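Local atomic coordinates of cytosine deaminase (PDB entry 4R7W), a protein that probably catalyses the hydrolytic, iron-dependent deamination of cytosine to uracil and ammonia, as a member of the amidohydrolase family of TIM-barrel enzymes. Residues Asp60-Ala65 with Asp308-Pro313; Gly177-Glu182 with Val206-Asp211; Thr238-Cys243 with Asn266-Pro271. All coordinates share one frame; numbering follows the deposited sequence.

Interaction 1: Asp60-Ala65 with Asp308-Pro313. With FE2 (Fe (II) ion), chain L; O7U ((2R)-2-amino-2,5-dihydro-1,5,2-diazaphosphinin-6(1H)-one 2-oxide), chain M.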
ATOM      1  N   ASP B  60      14.835   7.764  16.810  1.00 15.50           N
ATOM      2  CA  ASP B  60      15.164   9.064  17.382  1.00 13.50           C
ATOM      3  C   ASP B  60      14.298  10.176  16.788  1.00 17.14           C
ATOM      4  O   ASP B  60      13.987  11.163  17.465  1.00 14.01           O
ATOM      5  CB  ASP B  60      16.672   9.363  17.312  1.00 15.36           C
ATOM      6  CG  ASP B  60      17.209   9.458  15.890  1.00 17.07           C
ATOM      7  OD1 ASP B  60      18.226  10.170  15.696  1.00 12.03           O
ATOM      8  OD2 ASP B  60      16.647   8.820  14.973  1.00 13.05           O
ATOM      9  N   ALA B  61      13.880   9.986  15.539  1.00 11.98           N
ATOM     10  CA  ALA B  61      13.108  10.996  14.814  1.00 18.42           C
ATOM     11  C   ALA B  61      11.605  10.758  14.811  1.00 20.93           C
ATOM     12  O   ALA B  61      10.842  11.644  14.405  1.00 20.68           O
ATOM     13  CB  ALA B  61      13.602  11.113  13.365  1.00 11.29           C
ATOM     14  N   THR B  62      11.182   9.564  15.227  1.00 11.94           N
ATOM     15  CA  THR B  62       9.780   9.181  15.123  1.00 12.88           C
ATOM     16  C   THR B  62       8.856  10.197  15.803  1.00 12.47           C
ATOM     17  O   THR B  62       9.177  10.736  16.851  1.00 12.98           O
ATOM     18  CB  THR B  62       9.530   7.733  15.680  1.00 14.25           C
ATOM     19  OG1 THR B  62       8.222   7.273  15.301  1.00 12.41           O
ATOM     20  CG2 THR B  62       9.677   7.687  17.189  1.00 12.69           C
ATOM     21  N   LEU B  63       7.718  10.457  15.172  1.00 17.71           N
ATOM     22  CA  LEU B  63       6.661  11.300  15.741  1.00 15.38           C
ATOM     23  C   LEU B  63       7.052  12.759  15.896  1.00 15.50           C
ATOM     24  O   LEU B  63       6.542  13.436  16.792  1.00 15.52           O
ATOM     25  CB  LEU B  63       6.132  10.738  17.075  1.00 15.98           C
ATOM     26  CG  LEU B  63       5.783   9.245  17.149  1.00 16.48           C
ATOM     27  CD1 LEU B  63       5.109   8.944  18.473  1.00 16.10           C
ATOM     28  CD2 LEU B  63       4.904   8.792  16.005  1.00 22.42           C
ATOM     29  N   THR B  64       7.942  13.245  15.022  1.00 16.37           N
ATOM     30  CA  THR B  64       8.309  14.665  14.999  1.00 15.72           C
ATOM     31  C   THR B  64       7.898  15.365  13.702  1.00 17.58           C
ATOM     32  O   THR B  64       8.324  16.486  13.455  1.00 19.50           O
ATOM     33  CB  THR B  64       9.829  14.881  15.139  1.00 13.71           C
ATOM     34  OG1 THR B  64      10.499  14.301  14.008  1.00 14.13           O
ATOM     35  CG2 THR B  64      10.355  14.279  16.433  1.00 20.49           C
ATOM     36  N   ALA B  65       7.084  14.715  12.865  1.00 17.75           N
ATOM     37  CA  ALA B  65       6.689  15.330  11.593  1.00 21.22           C
ATOM     38  C   ALA B  65       5.968  16.663  11.806  1.00 21.11           C
ATOM     39  O   ALA B  65       5.004  16.731  12.557  1.00 18.42           O
ATOM     40  CB  ALA B  65       5.824  14.382  10.779  1.00 24.60           C
ATOM     41  N   ASP B 308      11.269   2.112   7.774  1.00 14.11           N
ATOM     42  CA  ASP B 308      12.183   3.257   7.793  1.00 11.18           C
ATOM     43  C   ASP B 308      11.742   4.383   8.732  1.00 10.79           C
ATOM     44  O   ASP B 308      12.458   4.727   9.674  1.00 18.79           O
ATOM     45  CB  ASP B 308      12.375   3.815   6.381  1.00 14.64           C
ATOM     46  CG  ASP B 308      13.714   4.455   6.189  1.00 19.53           C
ATOM     47  OD1 ASP B 308      14.175   4.450   5.042  1.00 21.01           O
ATOM     48  OD2 ASP B 308      14.300   4.946   7.175  1.00 16.05           O
ATOM     49  N   SER B 309      10.582   4.976   8.466  1.00 10.57           N
ATOM     50  CA  SER B 309      10.115   6.136   9.226  1.00 10.41           C
ATOM     51  C   SER B 309       8.696   5.976   9.730  1.00 11.95           C
ATOM     52  O   SER B 309       7.858   5.355   9.072  1.00 18.49           O
ATOM     53  CB  SER B 309      10.134   7.397   8.349  1.00  9.49           C
ATOM     54  OG  SER B 309      11.434   7.759   7.943  1.00 13.83           O
ATOM     55  N   ILE B 310       8.410   6.579  10.877  1.00 10.33           N
ATOM     56  CA  ILE B 310       7.030   6.725  11.312  1.00 15.36           C
ATOM     57  C   ILE B 310       6.774   8.151  11.787  1.00 16.48           C
ATOM     58  O   ILE B 310       7.261   8.561  12.843  1.00 13.84           O
ATOM     59  CB  ILE B 310       6.640   5.671  12.393  1.00 13.53           C
ATOM     60  CG1 ILE B 310       6.614   4.277  11.769  1.00 18.04           C
ATOM     61  CG2 ILE B 310       5.291   5.994  13.011  1.00 11.41           C
ATOM     62  CD1 ILE B 310       6.445   3.158  12.752  1.00 17.03           C
ATOM     63  N   GLN B 311       6.002   8.888  10.990  1.00 15.48           N
ATOM     64  CA  GLN B 311       5.634  10.275  11.284  1.00 13.54           C
ATOM     65  C   GLN B 311       6.835  11.156  11.641  1.00 17.34           C
ATOM     66  O   GLN B 311       6.939  11.675  12.758  1.00 12.50           O
ATOM     67  CB  GLN B 311       4.583  10.317  12.386  1.00 11.74           C
ATOM     68  CG  GLN B 311       3.328   9.519  12.054  1.00 11.73           C
ATOM     69  CD  GLN B 311       2.358   9.494  13.210  1.00 19.76           C
ATOM     70  OE1 GLN B 311       2.275   8.509  13.935  1.00 17.39           O
ATOM     71  NE2 GLN B 311       1.640  10.587  13.408  1.00 22.33           N
ATOM     72  N   ASP B 312       7.743  11.310  10.687  1.00 10.88           N
ATOM     73  CA  ASP B 312       8.996  11.987  10.955  1.00 10.94           C
ATOM     74  C   ASP B 312       9.323  13.017   9.831  1.00 13.86           C
ATOM     75  O   ASP B 312       8.498  13.230   8.947  1.00 11.63           O
ATOM     76  CB  ASP B 312      10.097  10.942  11.244  1.00 11.54           C
ATOM     77  CG  ASP B 312      10.619  10.248  10.002  1.00 12.12           C
ATOM     78  OD1 ASP B 312      11.459   9.332  10.173  1.00 15.44           O
ATOM     79  OD2 ASP B 312      10.206  10.581   8.869  1.00 11.20           O
ATOM     80  N   PRO B 313      10.493  13.685   9.878  1.00 11.43           N
ATOM     81  CA  PRO B 313      10.731  14.694   8.831  1.00 12.46           C
ATOM     82  C   PRO B 313      10.733  14.169   7.391  1.00 15.18           C
ATOM     83  O   PRO B 313      10.565  14.962   6.458  1.00 13.21           O
ATOM     84  CB  PRO B 313      12.121  15.232   9.185  1.00 13.75           C
ATOM     85  CG  PRO B 313      12.237  15.019  10.633  1.00 13.89           C
ATOM     86  CD  PRO B 313      11.514  13.762  10.940  1.00 14.75           C
TER
HETATM   87 FE   FE2 L 501      16.708   5.218   7.074  1.00 18.73          FE
HETATM   88  N1  O7U M 502      17.742   9.895   7.050  1.00 10.65           N
HETATM   89  C2  O7U M 502      18.260   9.413   5.845  1.00 10.53           C
HETATM   90  O2  O7U M 502      19.377   9.682   5.371  1.00  8.76           O
HETATM   91  N3  O7U M 502      17.491   8.551   5.098  1.00 12.06           N
HETATM   92  N4  O7U M 502      14.925   8.263   4.273  1.00 12.36           N
HETATM   93  O4  O7U M 502      16.224   6.541   5.409  1.00 15.23           O
HETATM   94  P4  O7U M 502      16.019   7.979   5.449  1.00 13.76           P
HETATM   95  C5  O7U M 502      15.544   8.718   7.000  1.00  8.99           C
HETATM   96  C6  O7U M 502      16.416   9.501   7.526  1.00 13.99           C

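Interaction 2: Gly177-Glu182 with Val206-Asp211. With FE2 (Fe (II) ion), chain L; O7U ((2R)-2-amino-2,5-dihydro-1,5,2-diazaphosphinin-6(1H)-one 2-oxide), chain M.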
ATOM      1  N   GLY B 177      26.403   4.718   8.247  1.00 10.29           N
ATOM      2  CA  GLY B 177      27.121   5.612   7.361  1.00  9.73           C
ATOM      3  C   GLY B 177      26.192   6.193   6.317  1.00  9.35           C
ATOM      4  O   GLY B 177      25.042   5.783   6.208  1.00  9.18           O
ATOM      5  N   ILE B 178      26.702   7.147   5.546  1.00  9.28           N
ATOM      6  CA  ILE B 178      25.886   7.831   4.551  1.00 12.39           C
ATOM      7  C   ILE B 178      26.758   8.378   3.394  1.00  8.93           C
ATOM      8  O   ILE B 178      26.800   9.570   3.155  1.00 11.78           O
ATOM      9  CB  ILE B 178      25.000   8.929   5.232  1.00  9.09           C
ATOM     10  CG1 ILE B 178      23.893   9.419   4.285  1.00 11.72           C
ATOM     11  CG2 ILE B 178      25.845  10.096   5.803  1.00 11.42           C
ATOM     12  CD1 ILE B 178      22.895  10.339   4.958  1.00  8.95           C
ATOM     13  N   PRO B 179      27.436   7.482   2.656  1.00 12.09           N
ATOM     14  CA  PRO B 179      28.464   7.931   1.708  1.00  8.91           C
ATOM     15  C   PRO B 179      27.948   8.850   0.606  1.00 11.13           C
ATOM     16  O   PRO B 179      28.678   9.784   0.255  1.00 12.32           O
ATOM     17  CB  PRO B 179      29.016   6.627   1.126  1.00  8.90           C
ATOM     18  CG  PRO B 179      27.898   5.636   1.297  1.00  8.74           C
ATOM     19  CD  PRO B 179      27.197   6.030   2.570  1.00  9.81           C
ATOM     20  N   HIS B 180      26.738   8.632   0.089  1.00  8.50           N
ATOM     21  CA  HIS B 180      26.225   9.482  -0.991  1.00 14.28           C
ATOM     22  C   HIS B 180      25.996  10.924  -0.554  1.00 16.88           C
ATOM     23  O   HIS B 180      25.841  11.814  -1.395  1.00 10.25           O
ATOM     24  CB  HIS B 180      24.907   8.953  -1.517  1.00 11.66           C
ATOM     25  CG  HIS B 180      23.891   8.738  -0.440  1.00 17.50           C
ATOM     26  ND1 HIS B 180      24.001   7.724   0.488  1.00 13.73           N
ATOM     27  CD2 HIS B 180      22.772   9.428  -0.115  1.00 13.71           C
ATOM     28  CE1 HIS B 180      22.981   7.784   1.325  1.00 11.07           C
ATOM     29  NE2 HIS B 180      22.219   8.806   0.980  1.00  8.13           N
ATOM     30  N   TYR B 181      25.912  11.150   0.753  1.00 17.76           N
ATOM     31  CA  TYR B 181      25.636  12.497   1.261  1.00 12.50           C
ATOM     32  C   TYR B 181      26.917  13.231   1.645  1.00 14.11           C
ATOM     33  O   TYR B 181      26.881  14.417   1.976  1.00 12.00           O
ATOM     34  CB  TYR B 181      24.669  12.416   2.450  1.00 11.88           C
ATOM     35  CG  TYR B 181      24.159  13.755   2.942  1.00 19.78           C
ATOM     36  CD1 TYR B 181      24.493  14.231   4.206  1.00 19.50           C
ATOM     37  CD2 TYR B 181      23.342  14.546   2.139  1.00 26.77           C
ATOM     38  CE1 TYR B 181      24.028  15.455   4.658  1.00 25.11           C
ATOM     39  CE2 TYR B 181      22.872  15.764   2.583  1.00 26.86           C
ATOM     40  CZ  TYR B 181      23.213  16.215   3.840  1.00 25.63           C
ATOM     41  OH  TYR B 181      22.746  17.433   4.274  1.00 23.75           O
ATOM     42  N   GLU B 182      28.052  12.538   1.622  1.00  9.25           N
ATOM     43  CA  GLU B 182      29.316  13.218   1.911  1.00 13.54           C
ATOM     44  C   GLU B 182      29.568  14.245   0.795  1.00 15.71           C
ATOM     45  O   GLU B 182      29.045  14.124  -0.322  1.00 11.38           O
ATOM     46  CB  GLU B 182      30.490  12.236   2.048  1.00  9.67           C
ATOM     47  CG  GLU B 182      30.290  11.130   3.122  1.00 12.25           C
ATOM     48  CD  GLU B 182      30.567  11.605   4.550  1.00 15.95           C
ATOM     49  OE1 GLU B 182      30.231  10.864   5.488  1.00 17.02           O
ATOM     50  OE2 GLU B 182      31.116  12.718   4.741  1.00 17.60           O
ATOM     51  N   VAL B 206      27.514  -3.849  10.657  1.00 11.66           N
ATOM     52  CA  VAL B 206      27.495  -2.652   9.824  1.00 11.18           C
ATOM     53  C   VAL B 206      26.147  -2.564   9.112  1.00 18.75           C
ATOM     54  O   VAL B 206      25.629  -3.574   8.613  1.00 18.25           O
ATOM     55  CB  VAL B 206      28.607  -2.696   8.752  1.00 12.74           C
ATOM     56  CG1 VAL B 206      28.460  -1.556   7.748  1.00 11.55           C
ATOM     57  CG2 VAL B 206      29.971  -2.656   9.392  1.00 16.92           C
ATOM     58  N   ASP B 207      25.575  -1.363   9.077  1.00 13.51           N
ATOM     59  CA  ASP B 207      24.367  -1.111   8.290  1.00 10.07           C
ATOM     60  C   ASP B 207      24.399   0.334   7.760  1.00  9.76           C
ATOM     61  O   ASP B 207      24.129   1.280   8.488  1.00 15.08           O
ATOM     62  CB  ASP B 207      23.101  -1.354   9.108  1.00 10.17           C
ATOM     63  CG  ASP B 207      21.860  -1.417   8.246  1.00 10.68           C
ATOM     64  OD1 ASP B 207      20.970  -2.272   8.519  1.00 17.78           O
ATOM     65  OD2 ASP B 207      21.781  -0.637   7.275  1.00  9.49           O
ATOM     66  N   VAL B 208      24.695   0.471   6.477  1.00  9.48           N
ATOM     67  CA  VAL B 208      24.977   1.787   5.866  1.00  9.26           C
ATOM     68  C   VAL B 208      23.787   2.230   5.005  1.00 15.05           C
ATOM     69  O   VAL B 208      23.220   1.413   4.270  1.00 12.35           O
ATOM     70  CB  VAL B 208      26.274   1.698   5.009  1.00 10.95           C
ATOM     71  CG1 VAL B 208      26.595   3.027   4.288  1.00  9.09           C
ATOM     72  CG2 VAL B 208      27.459   1.296   5.901  1.00 10.28           C
ATOM     73  N   HIS B 209      23.370   3.493   5.139  1.00 10.50           N
ATOM     74  CA  HIS B 209      22.453   4.081   4.171  1.00  8.53           C
ATOM     75  C   HIS B 209      23.268   4.276   2.923  1.00 18.57           C
ATOM     76  O   HIS B 209      24.089   5.200   2.846  1.00 10.50           O
ATOM     77  CB  HIS B 209      21.930   5.439   4.617  1.00  8.55           C
ATOM     78  CG  HIS B 209      20.937   5.372   5.728  1.00 11.46           C
ATOM     79  ND1 HIS B 209      21.236   4.831   6.959  1.00 10.73           N
ATOM     80  CD2 HIS B 209      19.648   5.787   5.797  1.00 10.96           C
ATOM     81  CE1 HIS B 209      20.171   4.911   7.739  1.00 10.81           C
ATOM     82  NE2 HIS B 209      19.198   5.490   7.059  1.00 13.22           N
ATOM     83  N   CYS B 210      23.059   3.403   1.951  1.00  8.28           N
ATOM     84  CA  CYS B 210      23.971   3.319   0.836  1.00  8.25           C
ATOM     85  C   CYS B 210      23.294   3.732  -0.452  1.00 13.32           C
ATOM     86  O   CYS B 210      22.344   3.085  -0.899  1.00  9.55           O
ATOM     87  CB  CYS B 210      24.495   1.906   0.703  1.00  8.40           C
ATOM     88  SG  CYS B 210      25.954   1.777  -0.281  1.00 13.31           S
ATOM     89  N   ASP B 211      23.783   4.829  -1.028  1.00  9.43           N
ATOM     90  CA  ASP B 211      23.291   5.336  -2.306  1.00 11.09           C
ATOM     91  C   ASP B 211      21.783   5.618  -2.292  1.00 11.93           C
ATOM     92  O   ASP B 211      21.049   5.178  -3.202  1.00  7.66           O
ATOM     93  CB  ASP B 211      23.640   4.360  -3.433  1.00  9.84           C
ATOM     94  CG  ASP B 211      25.138   4.087  -3.543  1.00 11.92           C
ATOM     95  OD1 ASP B 211      25.525   2.898  -3.603  1.00 10.19           O
ATOM     96  OD2 ASP B 211      25.925   5.055  -3.629  1.00 14.25           O
TER
HETATM   97 FE   FE2 L 501      16.708   5.218   7.074  1.00 18.73          FE
HETATM   98  N1  O7U M 502      17.742   9.895   7.050  1.00 10.65           N
HETATM   99  C2  O7U M 502      18.260   9.413   5.845  1.00 10.53           C
HETATM  100  O2  O7U M 502      19.377   9.682   5.371  1.00  8.76           O
HETATM  101  N3  O7U M 502      17.491   8.551   5.098  1.00 12.06           N
HETATM  102  N4  O7U M 502      14.925   8.263   4.273  1.00 12.36           N
HETATM  103  O4  O7U M 502      16.224   6.541   5.409  1.00 15.23           O
HETATM  104  P4  O7U M 502      16.019   7.979   5.449  1.00 13.76           P
HETATM  105  C5  O7U M 502      15.544   8.718   7.000  1.00  8.99           C
HETATM  106  C6  O7U M 502      16.416   9.501   7.526  1.00 13.99           C
HETATM  107  O   HOH W   1      23.395   3.827   8.559  1.00 13.47           O

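Interaction 3: Thr238-Cys243 with Asn266-Pro271. With O7U ((2R)-2-amino-2,5-dihydro-1,5,2-diazaphosphinin-6(1H)-one 2-oxide), chain M.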
ATOM      1  N   THR B 238      25.233  -4.895   6.126  1.00 14.29           N
ATOM      2  CA  THR B 238      23.992  -4.639   5.411  1.00 15.65           C
ATOM      3  C   THR B 238      24.063  -3.301   4.679  1.00 15.30           C
ATOM      4  O   THR B 238      24.476  -2.307   5.250  1.00 13.63           O
ATOM      5  CB  THR B 238      22.808  -4.607   6.391  1.00 14.70           C
ATOM      6  OG1 THR B 238      22.639  -5.912   6.955  1.00 13.68           O
ATOM      7  CG2 THR B 238      21.522  -4.169   5.688  1.00 16.83           C
ATOM      8  N   ALA B 239      23.668  -3.295   3.410  1.00 14.76           N
ATOM      9  CA  ALA B 239      23.496  -2.064   2.662  1.00 12.42           C
ATOM     10  C   ALA B 239      22.016  -1.709   2.614  1.00 11.01           C
ATOM     11  O   ALA B 239      21.221  -2.404   1.961  1.00 16.61           O
ATOM     12  CB  ALA B 239      24.041  -2.219   1.244  1.00 11.80           C
ATOM     13  N   SER B 240      21.638  -0.645   3.316  1.00 11.18           N
ATOM     14  CA  SER B 240      20.264  -0.158   3.265  1.00  8.55           C
ATOM     15  C   SER B 240      20.028   0.745   2.057  1.00  9.72           C
ATOM     16  O   SER B 240      20.939   1.469   1.609  1.00  9.05           O
ATOM     17  CB  SER B 240      19.880   0.584   4.551  1.00  8.65           C
ATOM     18  OG  SER B 240      19.754  -0.302   5.659  1.00 12.10           O
ATOM     19  N   HIS B 241      18.792   0.686   1.563  1.00 15.77           N
ATOM     20  CA  HIS B 241      18.289   1.461   0.430  1.00 13.18           C
ATOM     21  C   HIS B 241      18.828   1.020  -0.922  1.00 14.33           C
ATOM     22  O   HIS B 241      18.155   0.292  -1.652  1.00  7.90           O
ATOM     23  CB  HIS B 241      18.498   2.963   0.637  1.00 11.64           C
ATOM     24  CG  HIS B 241      17.701   3.524   1.768  1.00 13.94           C
ATOM     25  ND1 HIS B 241      16.322   3.511   1.778  1.00 12.58           N
ATOM     26  CD2 HIS B 241      18.084   4.123   2.923  1.00 12.52           C
ATOM     27  CE1 HIS B 241      15.891   4.074   2.893  1.00 10.33           C
ATOM     28  NE2 HIS B 241      16.939   4.446   3.611  1.00 15.11           N
ATOM     29  N   THR B 242      20.038   1.465  -1.246  1.00  9.74           N
ATOM     30  CA  THR B 242      20.640   1.217  -2.550  1.00  7.89           C
ATOM     31  C   THR B 242      19.689   1.629  -3.679  1.00 11.31           C
ATOM     32  O   THR B 242      19.597   0.957  -4.700  1.00  7.84           O
ATOM     33  CB  THR B 242      21.196  -0.235  -2.709  1.00 11.62           C
ATOM     34  OG1 THR B 242      20.126  -1.210  -2.702  1.00  8.17           O
ATOM     35  CG2 THR B 242      22.201  -0.551  -1.585  1.00  9.28           C
ATOM     36  N   CYS B 243      18.981   2.740  -3.474  1.00  7.65           N
ATOM     37  CA  CYS B 243      18.024   3.234  -4.476  1.00  7.58           C
ATOM     38  C   CYS B 243      18.672   3.483  -5.837  1.00  9.36           C
ATOM     39  O   CYS B 243      18.035   3.292  -6.879  1.00  7.65           O
ATOM     40  CB  CYS B 243      17.332   4.513  -4.005  1.00 12.89           C
ATOM     41  SG  CYS B 243      16.547   4.420  -2.382  1.00 11.64           S
ATOM     42  N   ASN B 266      24.070  -8.211   3.148  1.00 12.80           N
ATOM     43  CA  ASN B 266      22.620  -8.129   3.089  1.00 10.44           C
ATOM     44  C   ASN B 266      22.132  -6.806   2.518  1.00  9.93           C
ATOM     45  O   ASN B 266      22.888  -5.836   2.438  1.00  9.74           O
ATOM     46  CB  ASN B 266      22.037  -8.317   4.481  1.00 14.43           C
ATOM     47  CG  ASN B 266      22.382  -9.657   5.062  1.00 12.89           C
ATOM     48  OD1 ASN B 266      21.735 -10.657   4.755  1.00 21.11           O
ATOM     49  ND2 ASN B 266      23.430  -9.697   5.887  1.00 11.48           N
ATOM     50  N   PHE B 267      20.853  -6.777   2.153  1.00  9.76           N
ATOM     51  CA  PHE B 267      20.214  -5.605   1.579  1.00 10.83           C
ATOM     52  C   PHE B 267      18.878  -5.341   2.247  1.00 14.40           C
ATOM     53  O   PHE B 267      18.106  -6.264   2.474  1.00 12.92           O
ATOM     54  CB  PHE B 267      19.991  -5.800   0.067  1.00 12.79           C
ATOM     55  CG  PHE B 267      21.262  -5.751  -0.739  1.00 11.49           C
ATOM     56  CD1 PHE B 267      21.629  -4.592  -1.414  1.00 10.81           C
ATOM     57  CD2 PHE B 267      22.099  -6.857  -0.798  1.00 14.44           C
ATOM     58  CE1 PHE B 267      22.803  -4.536  -2.143  1.00 11.75           C
ATOM     59  CE2 PHE B 267      23.275  -6.812  -1.531  1.00 18.94           C
ATOM     60  CZ  PHE B 267      23.632  -5.643  -2.200  1.00 12.46           C
ATOM     61  N   ILE B 268      18.595  -4.072   2.532  1.00 13.32           N
ATOM     62  CA  ILE B 268      17.296  -3.696   3.064  1.00  9.13           C
ATOM     63  C   ILE B 268      16.665  -2.692   2.110  1.00  8.62           C
ATOM     64  O   ILE B 268      17.343  -1.781   1.635  1.00 10.78           O
ATOM     65  CB  ILE B 268      17.414  -3.091   4.487  1.00 17.36           C
ATOM     66  CG1 ILE B 268      17.812  -4.164   5.513  1.00 14.45           C
ATOM     67  CG2 ILE B 268      16.105  -2.473   4.915  1.00  8.99           C
ATOM     68  CD1 ILE B 268      18.083  -3.591   6.917  1.00 10.91           C
ATOM     69  N   SER B 269      15.382  -2.866   1.799  1.00  8.59           N
ATOM     70  CA  SER B 269      14.674  -1.900   0.938  1.00  8.34           C
ATOM     71  C   SER B 269      13.487  -1.321   1.702  1.00  8.80           C
ATOM     72  O   SER B 269      12.838  -2.031   2.479  1.00 16.84           O
ATOM     73  CB  SER B 269      14.215  -2.563  -0.371  1.00 11.76           C
ATOM     74  OG  SER B 269      13.570  -1.641  -1.247  1.00 10.59           O
ATOM     75  N   CYS B 270      13.223  -0.035   1.512  1.00  8.18           N
ATOM     76  CA  CYS B 270      12.112   0.620   2.193  1.00  8.24           C
ATOM     77  C   CYS B 270      11.107   1.201   1.188  1.00  9.87           C
ATOM     78  O   CYS B 270      11.115   2.409   0.916  1.00 15.57           O
ATOM     79  CB  CYS B 270      12.649   1.701   3.128  1.00  8.26           C
ATOM     80  SG  CYS B 270      13.961   1.116   4.278  1.00 10.69           S
ATOM     81  N   PRO B 271      10.237   0.343   0.631  1.00 12.24           N
ATOM     82  CA  PRO B 271       9.390   0.694  -0.524  1.00  9.09           C
ATOM     83  C   PRO B 271       8.433   1.868  -0.307  1.00  8.15           C
ATOM     84  O   PRO B 271       8.234   2.640  -1.242  1.00  8.79           O
ATOM     85  CB  PRO B 271       8.594  -0.590  -0.770  1.00 12.61           C
ATOM     86  CG  PRO B 271       8.584  -1.287   0.560  1.00  9.27           C
ATOM     87  CD  PRO B 271       9.962  -1.023   1.104  1.00 11.68           C
TER
HETATM   88  N1  O7U M 502      17.742   9.895   7.050  1.00 10.65           N
HETATM   89  C2  O7U M 502      18.260   9.413   5.845  1.00 10.53           C
HETATM   90  O2  O7U M 502      19.377   9.682   5.371  1.00  8.76           O
HETATM   91  N3  O7U M 502      17.491   8.551   5.098  1.00 12.06           N
HETATM   92  N4  O7U M 502      14.925   8.263   4.273  1.00 12.36           N
HETATM   93  O4  O7U M 502      16.224   6.541   5.409  1.00 15.23           O
HETATM   94  P4  O7U M 502      16.019   7.979   5.449  1.00 13.76           P
HETATM   95  C5  O7U M 502      15.544   8.718   7.000  1.00  8.99           C
HETATM   96  C6  O7U M 502      16.416   9.501   7.526  1.00 13.99           C
HETATM   97  O   HOH W   2      19.524  -2.169  -0.173  1.00  8.42           O
HETATM   98  O   HOH W   3      15.358   0.414  -2.179  1.00 11.58           O
HETATM   99  O   HOH W   4      14.479   1.812   0.094  1.00 12.40           O

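Interaction 1: Asp60-Ala65 with Asp308-Pro313
Leu-63 and Ala-65 meet Ile-310 and Gln-311 in a buried loop-to-loop contact held chiefly by main-chain groups. Residues 60-65 follow strand 47-57 and residues 308-313 follow strand 303-305, the first and last strands of the (beta/alpha)8 barrel, so the contact lies where the barrel closes. Ile-310 O accepts the N-H of Leu-63 at 3.0 Å, with an N-H...O angle of 157°. Thr-62 brings its hydroxyl to the same oxygen: with OG1 anti to the backbone N (chi1 -167°), OG1 comes to 2.9 Å from Ile-310 O. That hydroxyl also bonds to Thr-102 OG1 of helix 92-108. Next along the chain, Gln-311 O takes the N-H of Ala-65 at 3.0 Å. The type II turn from Ala-61 to Thr-64 is tied by Thr-64 OG1, which donates to Ala-61 O over 2.7 Å, in the carbonyl plane, and at the same time lies 3.3 Å from Pro-313 CD. Apolar atoms fill in around these bonds. One methyl of Leu-63, CD2, presses on the Gln-311 amide, 3.4 Å from OE1, and also meets Ile-310 CG2, while Ala-61 CB faces Asp-312 CB and Pro-313 CD. The other end of the same amide, NE2, makes a weak hydrogen bond to Tyr-381 OH of the second subunit. At the start of 308-313, Asp-308 OD2 binds the iron at 2.4 Å, alongside His-56, His-58 and His-209. Because the acceptors are two successive backbone carbonyls and the donors uncharged, the junction probably depends more on the course of the main chain than on charge, and it ties together two loops that each follow iron ligands.

Interaction 2: Gly177-Glu182 with Val206-Asp211
A water is gripped by Gly-177, Asp-207 and His-209: it accepts from Gly-177 N at 3.2 Å and from His-209 ND1 at 2.9 Å, and donates to Asp-207 O at 2.7 Å. Beside it, the direct link between the segments runs from His-209 N to Gly-177 O over 3.0 Å, bent to 136° at the hydrogen. The end of strand 205-210 and the loop after strand 174-175 run almost parallel here, as neighbouring elements of the TIM barrel. With CG anti to the carbonyl carbon (chi1 -73°), the His-209 ring is directed toward the metal, and its NE2 binds the iron at 2.5 Å; O4 of the bound ligand O7U lies at the edge of the ring. Further along, Pro-179 starts a short 3-10 turn and sets its CD against His-209 O at 3.2 Å and against the Val-208 methyl CG1 at 3.5 Å. His-180 presents an edge to that carbonyl, with CE1 the nearest atom and His-209 O close to the ring plane, while one ring face lies over Asp-211 C, offset toward the rim. Asp-211 turns its carboxylate elsewhere, to Ser-218 and the start of helix 220-230. Ile-178 extends its CD1 to within 3.6 Å of O2 of O7U, placing a methyl group beside the ligand. Because ND1 of His-209 donates its hydrogen bond to the water, NE2 is left to use its lone pair on the iron, and the water and the iron together probably hold the imidazole in its rotation.

Interaction 3: Thr238-Cys243 with Asn266-Pro271
CG of His-241 and SG of Cys-270 both stand anti to their own carbonyl carbons (chi1 -66° and -52°), which puts the sulfur 3.8 Å from CE1, oblique to the imidazole ring. The histidine torsion also carries NE2 to the bound ligand, where it donates to O4 of O7U at 2.9 Å. On the far nitrogen a water links ND1 to the N-H of Cys-270, at the N-cap position of helix 271-277. Behind the pocket the two strands, 18° apart in direction, pair in parallel within the beta-alpha-beta unit of strand 237-241, helix 250-263 and strand 266-269, part of the TIM barrel. Their ladder runs from Ala-239 N to Asn-266 O (2.8 Å), Ile-268 N to Ala-239 O (3.2 Å) and His-241 N to Ile-268 O (2.9 Å). Another water bridges Ala-239 O, Ile-268 O and Thr-242 OG1. Thr-238 CG2 packs on CG1 and CD1 of Ile-268, 3.7 Å from each, on the sheet face that also bears Ser-240, whose hydroxyl bonds to Asp-207 and His-56. Facing the other way, Phe-267 offers its ring edge to Thr-242 OG1 and leans on Leu-221 of helix 220-230.

The three contacts each contribute to one iron and ligand site. Interactions 1 and 2 do not touch, their nearest atoms being about 5 Å apart and their centres 19 Å, yet Asp-308 from the first and His-209 from the second bind the same iron, which also holds O4 of O7U. Interaction 3 reaches that oxygen through His-241 and packs against interaction 1, where Asp-308 OD1 lies 3.4 Å from Cys-270 SG. Interactions 2 and 3 share neighbouring strands, with centres 11 Å apart: Ser-240 N lies 2.8 Å from Val-208 O, a probable hydrogen bond. Glu-212 and Gln-151 also bond to the ligand.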